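Local coordinates for protein nucleoside diphosphate kinase (Aquifex aeolicus, PDB 3ZTP) that probably transfers the gamma phosphate of ATP to nucleoside diphosphates through a phosphorylated enzyme intermediate, supplying nucleoside triphosphates other than ATP, at residues 73-77 with 132-136. Numbering follows the deposited sequence.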
# COMPACT_ATOMS: atom_id res chain seq x y z
N VAL A 73 -6.07 12.13 6.16
CA VAL A 73 -5.08 12.21 5.09
C VAL A 73 -3.77 12.64 5.69
O VAL A 73 -3.67 13.66 6.37
CB VAL A 73 -5.50 13.21 4.00
CG1 VAL A 73 -4.34 13.47 3.04
CG2 VAL A 73 -6.72 12.66 3.25
N ALA A 74 -2.73 11.87 5.42
CA ALA A 74 -1.38 12.23 5.84
C ALA A 74 -0.52 12.62 4.65
O ALA A 74 -0.74 12.15 3.52
CB ALA A 74 -0.71 11.05 6.57
N ALA A 75 0.45 13.51 4.90
CA ALA A 75 1.42 13.93 3.90
C ALA A 75 2.77 14.09 4.53
O ALA A 75 2.88 14.50 5.70
CB ALA A 75 1.01 15.25 3.27
N VAL A 76 3.81 13.75 3.78
CA VAL A 76 5.15 14.09 4.18
C VAL A 76 5.51 15.38 3.44
O VAL A 76 5.40 15.45 2.22
CB VAL A 76 6.16 12.98 3.80
CG1 VAL A 76 7.59 13.43 4.11
CG2 VAL A 76 5.81 11.69 4.52
N LEU A 77 5.93 16.38 4.20
CA LEU A 77 6.33 17.67 3.67
C LEU A 77 7.82 17.83 3.84
O LEU A 77 8.36 17.60 4.92
CB LEU A 77 5.61 18.80 4.43
CG LEU A 77 4.10 18.75 4.40
CD1 LEU A 77 3.57 19.93 5.16
CD2 LEU A 77 3.57 18.73 2.98
N ILE A 132 6.56 9.49 10.38
CA ILE A 132 6.62 9.22 8.94
C ILE A 132 6.66 7.72 8.70
O ILE A 132 5.89 7.24 7.87
CB ILE A 132 7.82 9.92 8.31
CG1 ILE A 132 7.59 11.43 8.32
CG2 ILE A 132 8.03 9.42 6.89
CD1 ILE A 132 8.82 12.25 7.94
N CYS A 133 7.53 6.99 9.39
CA CYS A 133 7.61 5.54 9.21
C CYS A 133 6.33 4.84 9.65
O CYS A 133 6.00 3.76 9.14
CB CYS A 133 8.80 4.99 9.98
SG CYS A 133 10.39 5.36 9.19
N PHE A 134 5.61 5.40 10.60
CA PHE A 134 4.39 4.75 11.02
C PHE A 134 3.38 4.70 9.88
O PHE A 134 2.63 3.72 9.73
CB PHE A 134 3.77 5.43 12.23
CG PHE A 134 2.81 4.55 12.96
CD1 PHE A 134 1.48 4.43 12.59
CD2 PHE A 134 3.28 3.76 13.98
CE1 PHE A 134 0.63 3.56 13.26
CE2 PHE A 134 2.43 2.89 14.65
CZ PHE A 134 1.11 2.78 14.28
N ILE A 135 3.33 5.75 9.07
CA ILE A 135 2.30 5.91 8.05
C ILE A 135 2.77 5.48 6.66
O ILE A 135 2.00 4.91 5.90
CB ILE A 135 1.83 7.39 7.99
CG1 ILE A 135 1.32 7.85 9.37
CG2 ILE A 135 0.77 7.60 6.91
CD1 ILE A 135 0.20 7.00 9.95
N PHE A 136 4.03 5.78 6.34
CA PHE A 136 4.56 5.62 4.99
C PHE A 136 5.84 4.82 4.99
O PHE A 136 6.77 5.17 5.72
CB PHE A 136 4.91 6.99 4.36
CG PHE A 136 3.72 7.87 4.08
CD1 PHE A 136 2.84 7.57 3.06
CD2 PHE A 136 3.51 8.99 4.84
CE1 PHE A 136 1.76 8.41 2.80
CE2 PHE A 136 2.45 9.85 4.56
CZ PHE A 136 1.58 9.55 3.57
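Ala74 and Val76 on strand 73-77 face Ile132, Ile135 and Phe136 at the C-terminal end of helix 125-135, with CA of Val76 7.0 Å from CA of Ile132 and CA of Ala74 7.6 Å from CA of Ile135. No hydrogen bond crosses the contact; it consists of apolar side-chain contacts and of the Phe136 ring edge against the strand backbone. Phe136 has left helical phi/psi, yet its N still donates to Ile132 O (2.8 Å), an acceptor shared with Ile135 N; its ring is thereby carried on backbone tied to the last turn.

That ring reaches between Ala74 and Val76. Its CZ lies 3.5 Å from Ala74 O, which meets the ring edge near its plane, as does Ala75 N. Val76 approaches obliquely, CG2 standing 3.6 Å from Phe136 CD2; with Val76 CG1 anti to the backbone N (chi1 175°), CG2 falls beside that N and is the methyl turned to the ring. Ala74 CB also meets Phe136 CE2, at 3.9 Å. In one of its two conformers, Ile135 CG2 lies over one ring face, offset toward the rim, and touches Ala74 CB; this contact is less certain. Farther along, Val76 and Ile132 cross at about a right angle, their CG2 methyls 4.0 Å apart. Replacing Phe136 by an alanine would probably open a gap between helix end and strand, leaving Ala74 CB and Val76 CG2 without their aromatic neighbour.

Next to this buried packing, Cys133 forms a disulfide with Cys133 of a second subunit. The antiparallel sheet, strand order 2-3-1-4, is that of the ferredoxin-like fold of nucleoside diphosphate kinases; helix 125-135, following its last strand, covers the face opposite helix 20-29, to which Val73 and Leu77 turn.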